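Local coordinates for protein catechol 2,3-dioxygenase (Rhodococcus sp., PDB 2WL9) that probably catalyses extradiol cleavage of catechol-type aromatic rings with molecular oxygen at a mononuclear iron, a step in the breakdown of aromatic hydrocarbons, at residues C[10-15]-C[258-263]; C[113-118]-C[207-212]. All blocks are in the same frame, centred on the assembly; numbering follows the deposited sequence.

Interaction 1 of 2, residues C[10-15]-C[258-263]. With FE (Fe (III) ion), chain K.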
loop_
_atom_site.group_PDB
_atom_site.type_symbol
_atom_site.label_atom_id
_atom_site.label_comp_id
_atom_site.label_asym_id
_atom_site.label_seq_id
_atom_site.Cartn_x
_atom_site.Cartn_y
_atom_site.Cartn_z
ATOM N N LEU C 10 -29.134 7.627 -22.964
ATOM C CA LEU C 10 -29.857 8.683 -23.656
ATOM C C LEU C 10 -30.474 8.107 -24.921
ATOM O O LEU C 10 -29.838 7.331 -25.634
ATOM C CB LEU C 10 -28.917 9.823 -24.053
ATOM C CG LEU C 10 -28.275 10.703 -22.991
ATOM C CD1 LEU C 10 -27.234 11.597 -23.651
ATOM C CD2 LEU C 10 -29.334 11.546 -22.272
ATOM N N GLY C 11 -31.719 8.472 -25.179
ATOM C CA GLY C 11 -32.349 8.217 -26.462
ATOM C C GLY C 11 -32.305 9.513 -27.237
ATOM O O GLY C 11 -32.603 10.578 -26.694
ATOM N N LEU C 12 -31.908 9.420 -28.501
ATOM C CA LEU C 12 -31.746 10.581 -29.357
ATOM C C LEU C 12 -32.574 10.412 -30.627
ATOM O O LEU C 12 -32.677 9.302 -31.156
ATOM C CB LEU C 12 -30.269 10.738 -29.738
ATOM C CG LEU C 12 -29.270 11.623 -28.977
ATOM C CD1 LEU C 12 -29.463 11.685 -27.461
ATOM C CD2 LEU C 12 -27.823 11.234 -29.340
ATOM N N SER C 13 -33.172 11.509 -31.092
ATOM C CA SER C 13 -33.827 11.559 -32.401
ATOM C C SER C 13 -32.828 12.135 -33.387
ATOM O O SER C 13 -32.296 13.219 -33.155
ATOM C CB SER C 13 -35.058 12.469 -32.352
ATOM O OG SER C 13 -36.075 11.928 -31.528
ATOM N N VAL C 14 -32.549 11.407 -34.467
ATOM C CA VAL C 14 -31.580 11.856 -35.473
ATOM C C VAL C 14 -32.173 11.795 -36.893
ATOM O O VAL C 14 -33.109 11.035 -37.139
ATOM C CB VAL C 14 -30.240 11.063 -35.393
ATOM C CG1 VAL C 14 -29.634 11.160 -33.996
ATOM C CG2 VAL C 14 -30.435 9.605 -35.770
ATOM N N SER C 15 -31.634 12.606 -37.803
ATOM C CA SER C 15 -32.111 12.629 -39.185
ATOM C C SER C 15 -31.191 11.850 -40.119
ATOM O O SER C 15 -31.611 11.434 -41.203
ATOM C CB SER C 15 -32.276 14.068 -39.679
ATOM O OG SER C 15 -31.054 14.784 -39.623
ATOM N N SER C 258 -26.360 16.308 -35.409
ATOM C CA SER C 258 -27.700 16.831 -35.126
ATOM C C SER C 258 -27.717 18.335 -34.827
ATOM O O SER C 258 -28.766 18.899 -34.537
ATOM C CB SER C 258 -28.366 16.045 -33.994
ATOM O OG SER C 258 -28.728 14.741 -34.427
ATOM N N GLY C 259 -26.553 18.972 -34.901
ATOM C CA GLY C 259 -26.456 20.416 -34.744
ATOM C C GLY C 259 -26.307 20.894 -33.313
ATOM O O GLY C 259 -26.326 22.098 -33.063
ATOM N N TRP C 260 -26.184 19.958 -32.371
ATOM C CA TRP C 260 -25.820 20.305 -30.991
ATOM C C TRP C 260 -24.405 19.808 -30.675
ATOM O O TRP C 260 -23.690 19.380 -31.586
ATOM C CB TRP C 260 -26.881 19.856 -29.960
ATOM C CG TRP C 260 -27.304 18.409 -30.000
ATOM C CD1 TRP C 260 -28.185 17.833 -30.872
ATOM C CD2 TRP C 260 -26.917 17.375 -29.086
ATOM N NE1 TRP C 260 -28.339 16.497 -30.582
ATOM C CE2 TRP C 260 -27.574 16.191 -29.489
ATOM C CE3 TRP C 260 -26.063 17.330 -27.975
ATOM C CZ2 TRP C 260 -27.405 14.970 -28.816
ATOM C CZ3 TRP C 260 -25.897 16.117 -27.309
ATOM C CH2 TRP C 260 -26.565 14.957 -27.734
ATOM N N LEU C 261 -24.002 19.874 -29.407
ATOM C CA LEU C 261 -22.591 19.696 -29.052
ATOM C C LEU C 261 -22.250 18.426 -28.288
ATOM O O LEU C 261 -22.979 18.010 -27.395
ATOM C CB LEU C 261 -22.093 20.894 -28.238
ATOM C CG LEU C 261 -22.143 22.279 -28.879
ATOM C CD1 LEU C 261 -21.726 23.302 -27.849
ATOM C CD2 LEU C 261 -21.221 22.332 -30.071
ATOM N N TRP C 262 -21.121 17.825 -28.650
ATOM C CA TRP C 262 -20.480 16.822 -27.804
ATOM C C TRP C 262 -19.179 17.388 -27.245
ATOM O O TRP C 262 -18.475 18.140 -27.923
ATOM C CB TRP C 262 -20.220 15.531 -28.578
ATOM C CG TRP C 262 -21.398 14.609 -28.626
ATOM C CD1 TRP C 262 -22.713 14.940 -28.434
ATOM C CD2 TRP C 262 -21.378 13.205 -28.919
ATOM N NE1 TRP C 262 -23.507 13.827 -28.568
ATOM C CE2 TRP C 262 -22.714 12.750 -28.872
ATOM C CE3 TRP C 262 -20.357 12.286 -29.215
ATOM C CZ2 TRP C 262 -23.064 11.414 -29.108
ATOM C CZ3 TRP C 262 -20.708 10.950 -29.455
ATOM C CH2 TRP C 262 -22.049 10.531 -29.393
ATOM N N GLU C 263 -18.873 17.010 -26.009
ATOM C CA GLU C 263 -17.720 17.518 -25.296
ATOM C C GLU C 263 -16.814 16.351 -24.876
ATOM O O GLU C 263 -16.933 15.847 -23.765
ATOM C CB GLU C 263 -18.189 18.334 -24.082
ATOM C CG GLU C 263 -17.085 19.051 -23.300
ATOM C CD GLU C 263 -17.481 19.350 -21.854
ATOM O OE1 GLU C 263 -18.665 19.168 -21.493
ATOM O OE2 GLU C 263 -16.613 19.783 -21.077
HETATM FE FE FE K . -19.808 20.133 -19.735
HETATM O O HOH W 1 -29.817 14.282 -31.557
#
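L12 meets W260 in the apolar part of this contact. Its CG and CD2 each lie 3.8 Å from CZ2 of W260, and CG sits in the plane of the indole, so the leucine touches a ring edge. With chi1 at 53°, CG of W260 lies between the backbone N and the carbonyl carbon, a setting in which the ring edge at CZ2 meets L12. V14 adds a smaller contact, CG1 lying 3.7 Å from S258 OG.

The polar link is indirect. One water accepts from W260 NE1 at 2.8 Å and donates to S13 O at 3.1 Å; it lies in the indole plane, where the N-H points. S258 OG hydrogen-bonds D60 and W20, and S13 OG bonds D57.

Metal binding comes at the end of 258-263, where E263 OE1 binds the iron at 2.3 Å. OE2 stays 3.5 Å from the metal, so the carboxylate is monodentate, and T251 holds OE2.

No direct hydrogen bond joins the segments. The chemistry therefore implies a join between the two domains made of an apolar edge contact and one water, which satisfies the indole N-H while strand 261-266 runs on to the iron.

Interaction 2 of 2, residues C[113-118]-C[207-212]. With FE (Fe (III) ion), chain K.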
loop_
_atom_site.group_PDB
_atom_site.type_symbol
_atom_site.label_atom_id
_atom_site.label_comp_id
_atom_site.label_asym_id
_atom_site.label_seq_id
_atom_site.Cartn_x
_atom_site.Cartn_y
_atom_site.Cartn_z
ATOM N N GLY C 113 -40.045 19.751 -19.246
ATOM C CA GLY C 113 -40.736 18.942 -20.246
ATOM C C GLY C 113 -39.860 17.908 -20.934
ATOM O O GLY C 113 -40.268 17.321 -21.935
ATOM N N ASN C 114 -38.659 17.678 -20.399
ATOM C CA ASN C 114 -37.753 16.665 -20.948
ATOM C C ASN C 114 -38.174 15.252 -20.526
ATOM O O ASN C 114 -38.275 14.971 -19.328
ATOM C CB ASN C 114 -36.306 16.946 -20.532
ATOM C CG ASN C 114 -35.864 18.361 -20.859
ATOM O OD1 ASN C 114 -35.535 19.144 -19.963
ATOM N ND2 ASN C 114 -35.861 18.700 -22.140
ATOM N N PRO C 115 -38.446 14.362 -21.502
ATOM C CA PRO C 115 -38.825 13.002 -21.122
ATOM C C PRO C 115 -37.748 12.335 -20.278
ATOM O O PRO C 115 -36.584 12.262 -20.678
ATOM C CB PRO C 115 -38.979 12.286 -22.467
ATOM C CG PRO C 115 -39.367 13.376 -23.403
ATOM C CD PRO C 115 -38.516 14.548 -22.963
ATOM N N THR C 116 -38.162 11.848 -19.116
ATOM C CA THR C 116 -37.248 11.354 -18.105
ATOM C C THR C 116 -37.635 9.932 -17.732
ATOM O O THR C 116 -38.797 9.656 -17.464
ATOM C CB THR C 116 -37.301 12.272 -16.876
ATOM O OG1 THR C 116 -36.908 13.591 -17.266
ATOM C CG2 THR C 116 -36.382 11.768 -15.760
ATOM N N GLU C 117 -36.656 9.030 -17.715
ATOM C CA GLU C 117 -36.923 7.631 -17.366
ATOM C C GLU C 117 -36.075 7.186 -16.186
ATOM O O GLU C 117 -34.931 7.619 -16.043
ATOM C CB GLU C 117 -36.694 6.716 -18.568
ATOM C CG GLU C 117 -37.323 7.248 -19.858
ATOM C CD GLU C 117 -37.394 6.215 -20.972
ATOM O OE1 GLU C 117 -36.616 5.242 -20.948
ATOM O OE2 GLU C 117 -38.240 6.384 -21.880
ATOM N N ILE C 118 -36.654 6.353 -15.325
ATOM C CA ILE C 118 -35.921 5.777 -14.191
ATOM C C ILE C 118 -36.023 4.247 -14.243
ATOM O O ILE C 118 -37.117 3.681 -14.307
ATOM C CB ILE C 118 -36.390 6.338 -12.830
ATOM C CG1 ILE C 118 -36.431 7.875 -12.858
ATOM C CG2 ILE C 118 -35.440 5.887 -11.721
ATOM C CD1 ILE C 118 -37.479 8.470 -11.953
ATOM N N ASP C 207 -32.557 26.370 -28.017
ATOM C CA ASP C 207 -33.530 26.016 -29.057
ATOM C C ASP C 207 -33.753 24.502 -29.189
ATOM O O ASP C 207 -34.641 24.053 -29.916
ATOM C CB ASP C 207 -33.184 26.678 -30.405
ATOM C CG ASP C 207 -31.916 26.123 -31.044
ATOM O OD1 ASP C 207 -31.179 25.345 -30.398
ATOM O OD2 ASP C 207 -31.654 26.486 -32.214
ATOM N N LYS C 208 -32.954 23.724 -28.464
ATOM C CA LYS C 208 -33.122 22.273 -28.411
ATOM C C LYS C 208 -33.241 21.812 -26.953
ATOM O O LYS C 208 -32.927 22.573 -26.038
ATOM C CB LYS C 208 -31.967 21.569 -29.135
ATOM C CG LYS C 208 -32.005 21.730 -30.663
ATOM C CD LYS C 208 -31.001 20.824 -31.366
ATOM C CE LYS C 208 -31.206 20.832 -32.889
ATOM N NZ LYS C 208 -30.803 22.114 -33.529
ATOM N N ARG C 209 -33.710 20.580 -26.743
ATOM C CA ARG C 209 -33.814 20.006 -25.396
ATOM C C ARG C 209 -32.451 19.851 -24.734
ATOM O O ARG C 209 -32.341 19.888 -23.508
ATOM C CB ARG C 209 -34.488 18.635 -25.430
ATOM C CG ARG C 209 -35.999 18.661 -25.526
ATOM C CD ARG C 209 -36.536 17.239 -25.592
ATOM N NE ARG C 209 -37.997 17.218 -25.607
ATOM C CZ ARG C 209 -38.731 16.256 -26.155
ATOM N NH1 ARG C 209 -38.146 15.222 -26.753
ATOM N NH2 ARG C 209 -40.057 16.332 -26.113
ATOM N N ILE C 210 -31.425 19.659 -25.558
ATOM C CA ILE C 210 -30.072 19.370 -25.076
ATOM C C ILE C 210 -29.064 20.358 -25.672
ATOM O O ILE C 210 -29.144 20.708 -26.859
ATOM C CB ILE C 210 -29.690 17.878 -25.368
ATOM C CG1 ILE C 210 -28.334 17.490 -24.762
ATOM C CG2 ILE C 210 -29.743 17.567 -26.869
ATOM C CD1 ILE C 210 -28.206 15.983 -24.467
ATOM N N ASN C 211 -28.142 20.831 -24.837
ATOM C CA ASN C 211 -27.061 21.680 -25.311
ATOM C C ASN C 211 -25.826 20.854 -25.639
ATOM O O ASN C 211 -25.280 20.956 -26.737
ATOM C CB ASN C 211 -26.710 22.767 -24.297
ATOM C CG ASN C 211 -25.484 23.555 -24.706
ATOM O OD1 ASN C 211 -25.523 24.350 -25.651
ATOM N ND2 ASN C 211 -24.384 23.331 -24.007
ATOM N N HIS C 212 -25.386 20.043 -24.684
ATOM C CA HIS C 212 -24.254 19.160 -24.927
ATOM C C HIS C 212 -24.291 17.869 -24.122
ATOM O O HIS C 212 -25.008 17.754 -23.135
ATOM C CB HIS C 212 -22.912 19.898 -24.742
ATOM C CG HIS C 212 -22.473 20.040 -23.317
ATOM N ND1 HIS C 212 -22.807 21.127 -22.540
ATOM C CD2 HIS C 212 -21.695 19.250 -22.542
ATOM C CE1 HIS C 212 -22.267 20.990 -21.340
ATOM N NE2 HIS C 212 -21.596 19.855 -21.312
HETATM FE FE FE K . -19.808 20.133 -19.735
#
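At the seam between the two domains of a type I extradiol dioxygenase, R209 packs its guanidinium against P115 and its aliphatic stem against N114, on a segment that ends in an iron ligand. P115 CD stands 3.6 Å from R209 CZ, above the plane and over the centre of the guanidinium. P115 CG is also close, 4.0 Å from R209 NH1. The proline ring thus covers one face with C-H groups, and the two side chains cross at about a right angle.

N114 approaches the same arginine nearer its backbone. The end of its amide lies beside R209 CB and CG, the two side chains run past each other in opposite directions, and their amide and guanidinium planes are 85° apart, which excludes stacking. R209 can span both neighbours because it is extended from CG to NE, with chi2 at 178°.

No hydrogen bond links the segments directly. Instead R209 NH1 bonds to the backbone O of L62 and R209 N to D61, tying the arginine to strand 61-68, which also pairs with 115-120. At the start of strand 115-120, T116 OG1 donates to N114 O at 2.8 Å, the hydroxyl standing 38° out of the carbonyl plane rather than on a lone pair.

Beyond R209 the chain turns a corner at N211 and reaches H212, whose NE2 binds the iron at 2.4 Å. H149 and E263 bind the same ion, and Y253, also part of the metal site, meets the H212 ring edge-to-face. Two histidines and one carboxylate on the strands of one domain form the facial triad characteristic of extradiol dioxygenases of the vicinal oxygen chelate fold, with the iron here in the C-terminal domain.

Interactions 1 and 2 lie 11 Å apart between centres and join the same two domains at separate places. Their second segments, 258-263 and 207-212, lead into parallel neighbours of one sheet, 261-266 and 210-217. A probable hydrogen bond links L261 N to N211 O at 3.2 Å, and W260 packs on I210. The closest approach to the active site is at the ends: E263 OE1 and H212 NE2 are 3.0 Å apart because both bind the iron. The packing groups lie well away from it, W260 NE1 at 14.3 Å and R209 CZ at 20.4 Å from the iron, so domain packing comes from residues three positions before each iron ligand.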